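Local coordinates for protein neutral ceramidase (Pseudomonas aeruginosa, PDB 2ZWS) that hydrolyses the N-acyl linkage of ceramides to sphingosine and free fatty acid, and also catalyses the reverse synthesis of ceramide, as a secreted zinc-dependent amidohydrolase, at residues A42-I47 with R132-A137; R55-N60 with N89-A94. All blocks are in the same frame, centred on the assembly; numbering follows the deposited sequence.

Contact 1 (A42-I47 with R132-A137)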
loop_
_atom_site.group_PDB
_atom_site.type_symbol
_atom_site.label_atom_id
_atom_site.label_comp_id
_atom_site.label_asym_id
_atom_site.label_seq_id
_atom_site.Cartn_x
_atom_site.Cartn_y
_atom_site.Cartn_z
ATOM N N ALA A 42 -6.324 -2.988 5.122
ATOM C CA ALA A 42 -6.910 -1.690 4.833
ATOM C C ALA A 42 -7.289 -1.065 6.176
ATOM O O ALA A 42 -7.933 -1.708 7.007
ATOM C CB ALA A 42 -8.161 -1.844 3.985
ATOM N N ARG A 43 -6.884 0.178 6.365
ATOM C CA ARG A 43 -7.156 0.913 7.617
ATOM C C ARG A 43 -7.982 2.124 7.226
ATOM O O ARG A 43 -7.513 2.986 6.466
ATOM C CB ARG A 43 -5.823 1.341 8.256
ATOM C CG ARG A 43 -5.066 0.183 8.917
ATOM C CD ARG A 43 -3.678 0.596 9.429
ATOM N NE ARG A 43 -3.014 -0.481 10.168
ATOM C CZ ARG A 43 -2.240 -1.408 9.601
ATOM N NH1 ARG A 43 -2.026 -1.367 8.291
ATOM N NH2 ARG A 43 -1.669 -2.374 10.337
ATOM N N ALA A 44 -9.215 2.170 7.706
ATOM C CA ALA A 44 -10.194 3.185 7.304
ATOM C C ALA A 44 -10.457 4.164 8.415
ATOM O O ALA A 44 -10.605 3.761 9.596
ATOM C CB ALA A 44 -11.511 2.527 6.905
ATOM N N PHE A 45 -10.584 5.435 8.026
ATOM C CA PHE A 45 -10.787 6.525 8.990
ATOM C C PHE A 45 -11.969 7.310 8.473
ATOM O O PHE A 45 -11.867 8.020 7.471
ATOM C CB PHE A 45 -9.552 7.432 9.052
ATOM C CG PHE A 45 -8.315 6.714 9.498
ATOM C CD1 PHE A 45 -7.629 5.862 8.619
ATOM C CD2 PHE A 45 -7.856 6.838 10.817
ATOM C CE1 PHE A 45 -6.482 5.185 9.035
ATOM C CE2 PHE A 45 -6.695 6.155 11.241
ATOM C CZ PHE A 45 -6.015 5.342 10.348
ATOM N N VAL A 46 -13.097 7.133 9.145
ATOM C CA VAL A 46 -14.303 7.887 8.807
ATOM C C VAL A 46 -14.337 9.114 9.687
ATOM O O VAL A 46 -14.159 8.979 10.903
ATOM C CB VAL A 46 -15.595 7.031 9.085
ATOM C CG1 VAL A 46 -16.827 7.858 8.822
ATOM C CG2 VAL A 46 -15.609 5.815 8.187
ATOM N N ILE A 47 -14.562 10.290 9.094
ATOM C CA ILE A 47 -14.647 11.524 9.876
ATOM C C ILE A 47 -15.942 12.226 9.547
ATOM O O ILE A 47 -16.293 12.366 8.385
ATOM C CB ILE A 47 -13.473 12.487 9.553
ATOM C CG1 ILE A 47 -12.126 11.773 9.708
ATOM C CG2 ILE A 47 -13.540 13.749 10.440
ATOM C CD1 ILE A 47 -10.972 12.573 9.122
ATOM N N ARG A 132 -14.846 -3.862 3.699
ATOM C CA ARG A 132 -15.043 -4.332 5.081
ATOM C C ARG A 132 -14.409 -3.350 6.070
ATOM O O ARG A 132 -14.937 -3.095 7.132
ATOM C CB ARG A 132 -14.413 -5.707 5.226
ATOM C CG ARG A 132 -14.770 -6.440 6.518
ATOM C CD ARG A 132 -14.076 -7.855 6.599
ATOM N NE ARG A 132 -13.998 -8.499 5.283
ATOM C CZ ARG A 132 -12.875 -8.760 4.600
ATOM N NH1 ARG A 132 -11.642 -8.530 5.117
ATOM N NH2 ARG A 132 -12.999 -9.290 3.384
ATOM N N SER A 133 -13.280 -2.742 5.701
ATOM C CA SER A 133 -12.621 -1.787 6.640
ATOM C C SER A 133 -13.516 -0.558 6.881
ATOM O O SER A 133 -13.603 -0.042 8.014
ATOM C CB SER A 133 -11.212 -1.398 6.156
ATOM O OG SER A 133 -11.274 -0.515 5.067
ATOM N N ILE A 134 -14.217 -0.114 5.833
ATOM C CA ILE A 134 -15.110 1.042 5.931
ATOM C C ILE A 134 -16.337 0.681 6.731
ATOM O O ILE A 134 -16.763 1.455 7.585
ATOM C CB ILE A 134 -15.475 1.567 4.522
ATOM C CG1 ILE A 134 -14.232 2.124 3.790
ATOM C CG2 ILE A 134 -16.528 2.704 4.563
ATOM C CD1 ILE A 134 -14.422 2.350 2.240
ATOM N N GLU A 135 -16.870 -0.512 6.496
ATOM C CA GLU A 135 -18.009 -1.013 7.269
ATOM C C GLU A 135 -17.677 -1.068 8.754
ATOM O O GLU A 135 -18.502 -0.683 9.613
ATOM C CB GLU A 135 -18.384 -2.392 6.757
ATOM C CG GLU A 135 -18.990 -2.332 5.391
ATOM C CD GLU A 135 -19.375 -3.713 4.877
ATOM O OE1 GLU A 135 -18.718 -4.712 5.246
ATOM O OE2 GLU A 135 -20.329 -3.787 4.089
ATOM N N ARG A 136 -16.473 -1.551 9.069
ATOM C CA ARG A 136 -16.046 -1.628 10.454
ATOM C C ARG A 136 -15.869 -0.246 11.055
ATOM O O ARG A 136 -16.292 -0.006 12.181
ATOM C CB ARG A 136 -14.775 -2.456 10.618
ATOM C CG ARG A 136 -15.024 -3.899 10.274
ATOM C CD ARG A 136 -13.751 -4.721 10.234
ATOM N NE ARG A 136 -14.077 -6.153 10.259
ATOM C CZ ARG A 136 -13.170 -7.129 10.230
ATOM N NH1 ARG A 136 -11.875 -6.843 10.141
ATOM N NH2 ARG A 136 -13.562 -8.404 10.272
ATOM N N ALA A 137 -15.250 0.660 10.306
ATOM C CA ALA A 137 -15.056 2.017 10.769
ATOM C C ALA A 137 -16.369 2.735 11.039
ATOM O O ALA A 137 -16.522 3.353 12.086
ATOM C CB ALA A 137 -14.183 2.812 9.801
#
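Ser-133 lies against Ala-42 and Ala-44, the point at which helix 120-138 comes down on strand 41-49. Its CB rests on the backbone of the strand, 3.4 Å from Ala-42 O, and also touches Ala-42 CB. One bond further out, OG reaches between the two alanine methyls and is 3.6 Å from both Ala-42 CB and Ala-44 CB. With chi1 at 74°, OG stands between its own backbone N and carbonyl carbon, and its hydrogen bond is made within the helix, to Ile-130 O. Toward the strand OG is nearest the two methyl carbons, its polarity being met one turn back.

Ala-44 CB continues the contact onto the helix backbone, 3.5 Å from Ser-133 O, and more loosely onto Ile-134 CG1. One turn on, Ala-137 CB packs on Val-46 CG2 at 3.7 Å and comes equally near to Ala-44 O. Such small residues allow the short segment axes to approach to 7.3 Å at a crossing angle of -40°.

This is alpha/beta packing of a helix on one face of a mixed sheet. Phe-45 points from the other face, where its ring meets Phe-187. Strand 41-49 runs between strands 5-13 and 55-61, and the helix spans onto the latter through Ile-134, which touches Val-59.

Contact 2 (R55-N60 with N89-A94). With FMT (formic acid), chain E.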
loop_
_atom_site.group_PDB
_atom_site.type_symbol
_atom_site.label_atom_id
_atom_site.label_comp_id
_atom_site.label_asym_id
_atom_site.label_seq_id
_atom_site.Cartn_x
_atom_site.Cartn_y
_atom_site.Cartn_z
ATOM N N ARG A 55 -19.621 13.653 5.884
ATOM C CA ARG A 55 -18.734 12.579 6.218
ATOM C C ARG A 55 -17.688 12.430 5.098
ATOM O O ARG A 55 -18.016 12.554 3.916
ATOM C CB ARG A 55 -19.534 11.287 6.359
ATOM C CG ARG A 55 -18.709 10.037 6.469
ATOM C CD ARG A 55 -19.601 8.779 6.484
ATOM N NE ARG A 55 -20.529 8.756 7.621
ATOM C CZ ARG A 55 -21.184 7.670 8.032
ATOM N NH1 ARG A 55 -21.022 6.502 7.420
ATOM N NH2 ARG A 55 -22.006 7.761 9.061
ATOM N N LEU A 56 -16.453 12.156 5.513
ATOM C CA LEU A 56 -15.371 11.747 4.643
ATOM C C LEU A 56 -14.862 10.396 5.112
ATOM O O LEU A 56 -14.939 10.081 6.300
ATOM C CB LEU A 56 -14.217 12.753 4.747
ATOM C CG LEU A 56 -14.537 14.203 4.338
ATOM C CD1 LEU A 56 -13.334 15.053 4.669
ATOM C CD2 LEU A 56 -14.882 14.330 2.872
ATOM N N VAL A 57 -14.322 9.611 4.188
ATOM C CA VAL A 57 -13.566 8.427 4.602
ATOM C C VAL A 57 -12.241 8.354 3.826
ATOM O O VAL A 57 -12.190 8.513 2.592
ATOM C CB VAL A 57 -14.416 7.110 4.535
ATOM C CG1 VAL A 57 -14.912 6.823 3.122
ATOM C CG2 VAL A 57 -13.631 5.930 5.111
ATOM N N TYR A 58 -11.174 8.131 4.591
ATOM C CA TYR A 58 -9.834 7.929 4.064
ATOM C C TYR A 58 -9.391 6.508 4.422
ATOM O O TYR A 58 -9.556 6.076 5.566
ATOM C CB TYR A 58 -8.869 8.954 4.700
ATOM C CG TYR A 58 -7.427 8.684 4.418
ATOM C CD1 TYR A 58 -6.648 7.913 5.291
ATOM C CD2 TYR A 58 -6.844 9.188 3.265
ATOM C CE1 TYR A 58 -5.313 7.638 5.025
ATOM C CE2 TYR A 58 -5.488 8.946 2.979
ATOM C CZ TYR A 58 -4.741 8.163 3.860
ATOM O OH TYR A 58 -3.416 7.919 3.573
ATOM N N VAL A 59 -8.946 5.755 3.411
ATOM C CA VAL A 59 -8.471 4.393 3.642
ATOM C C VAL A 59 -7.035 4.268 3.167
ATOM O O VAL A 59 -6.733 4.606 2.011
ATOM C CB VAL A 59 -9.372 3.304 2.922
ATOM C CG1 VAL A 59 -8.918 1.914 3.292
ATOM C CG2 VAL A 59 -10.879 3.484 3.250
ATOM N N ASN A 60 -6.135 3.842 4.056
ATOM C CA ASN A 60 -4.775 3.552 3.615
ATOM C C ASN A 60 -4.570 2.029 3.588
ATOM O O ASN A 60 -5.018 1.323 4.494
ATOM C CB ASN A 60 -3.712 4.217 4.520
ATOM C CG ASN A 60 -2.341 4.284 3.870
ATOM O OD1 ASN A 60 -2.184 4.717 2.721
ATOM N ND2 ASN A 60 -1.345 3.911 4.631
ATOM N N ASN A 89 -16.804 11.578 -4.349
ATOM C CA ASN A 89 -16.422 12.823 -3.699
ATOM C C ASN A 89 -15.908 12.658 -2.273
ATOM O O ASN A 89 -15.169 13.507 -1.798
ATOM C CB ASN A 89 -17.579 13.811 -3.698
ATOM C CG ASN A 89 -18.039 14.146 -5.093
ATOM O OD1 ASN A 89 -17.241 14.512 -5.934
ATOM N ND2 ASN A 89 -19.335 14.013 -5.341
ATOM N N ASN A 90 -16.301 11.598 -1.573
ATOM C CA ASN A 90 -15.937 11.549 -0.149
ATOM C C ASN A 90 -15.217 10.284 0.288
ATOM O O ASN A 90 -15.147 9.995 1.491
ATOM C CB ASN A 90 -17.146 11.834 0.751
ATOM C CG ASN A 90 -18.123 10.693 0.780
ATOM O OD1 ASN A 90 -18.158 9.875 -0.144
ATOM N ND2 ASN A 90 -18.964 10.653 1.819
ATOM N N VAL A 91 -14.636 9.562 -0.680
ATOM C CA VAL A 91 -13.891 8.344 -0.356
ATOM C C VAL A 91 -12.504 8.477 -0.989
ATOM O O VAL A 91 -12.411 8.632 -2.228
ATOM C CB VAL A 91 -14.618 7.061 -0.915
ATOM C CG1 VAL A 91 -13.730 5.834 -0.694
ATOM C CG2 VAL A 91 -16.029 6.860 -0.316
ATOM N N MET A 92 -11.448 8.397 -0.170
ATOM C CA MET A 92 -10.070 8.440 -0.691
ATOM C C MET A 92 -9.381 7.139 -0.341
ATOM O O MET A 92 -9.368 6.742 0.809
ATOM C CB MET A 92 -9.274 9.621 -0.094
ATOM C CG MET A 92 -7.882 9.769 -0.680
ATOM S SD MET A 92 -6.963 11.172 -0.002
ATOM C CE MET A 92 -7.970 12.560 -0.564
ATOM N N LEU A 93 -8.782 6.507 -1.352
ATOM C CA LEU A 93 -8.056 5.248 -1.146
ATOM C C LEU A 93 -6.599 5.488 -1.459
ATOM O O LEU A 93 -6.302 6.049 -2.503
ATOM C CB LEU A 93 -8.600 4.165 -2.095
ATOM C CG LEU A 93 -10.103 3.888 -2.097
ATOM C CD1 LEU A 93 -10.400 2.751 -3.076
ATOM C CD2 LEU A 93 -10.652 3.535 -0.706
ATOM N N ALA A 94 -5.690 5.123 -0.566
ATOM C CA ALA A 94 -4.266 5.332 -0.795
ATOM C C ALA A 94 -3.501 4.080 -0.411
ATOM O O ALA A 94 -4.037 3.185 0.253
ATOM C CB ALA A 94 -3.801 6.515 -0.010
HETATM C C FMT E . 0.159 1.686 7.190
HETATM O O1 FMT E . 0.724 0.544 7.131
HETATM O O2 FMT E . -0.971 2.087 6.766
#
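Val-57 and Met-92 bond through their backbones where strands 55-61 and 91-95 run side by side as the parallel pair of a beta-alpha-beta unit, with helix 68-81 in the connection. Four backbone hydrogen bonds alternate along the pair: Val-57 N gives to Asn-90 O, Met-92 N to Val-57 O (2.9 Å), Val-59 N to Met-92 O, and Ala-94 N to Val-59 O. Val-57 and Val-59 thus use both N and O on this neighbour, while Tyr-58 and Asn-60 turn their backbones to Phe-45 and Arg-43 of strand 41-49.

A side chain extends the pairing at the start. Asn-90 ND2 donates to Arg-55 O at 3.0 Å, nearly in its own amide plane but 46° out of the plane of the carbonyl it reaches. The same ND2 also bonds Val-85 O, and OD1 accepts from Asp-87 N, so both ends of the amide are engaged.

On the face bearing Tyr-58, Met-92 SD lies at the ring edge, 3.8 Å from Tyr-58 CD2, a Met-aromatic contact; the phenol OH bonds Asn-439. On the other face Val-57 CG1 lies beside Val-91 CG2.

Asn-60, inferred to bind substrate, ends the segment. Its ND2 donates to O2 of a bound formic acid, probably from the crystallisation liquor, at 2.8 Å, and has a second, weak bond to Phe-241 O. Asn-60 OD1 lies 3.4 Å from Ala-94 O, an acceptor facing an acceptor, and Ala-94 O is itself hydrogen-bonded to Thr-61 OG1.

How the contacts relate
Both contacts are buried and involve one mixed sheet, in which strands 41-49 and 55-61 are antiparallel neighbours; contact 2 is nested within the chain loop that contact 1 closes. Their centres are 9 Å apart, and probable backbone hydrogen bonds from Phe-45 N to Tyr-58 O and from Ile-47 N to Leu-56 O join them. Contact 1 is face packing of a helix, resting on small side chains and van der Waals touches, whereas contact 2 is lateral pairing of parallel strands within the sheet, built on backbone hydrogen bonds, and buries about twice the area (501 against 265 Å²). Val-59 connects the two, packing on Ala-42, Ala-44 and Ser-133.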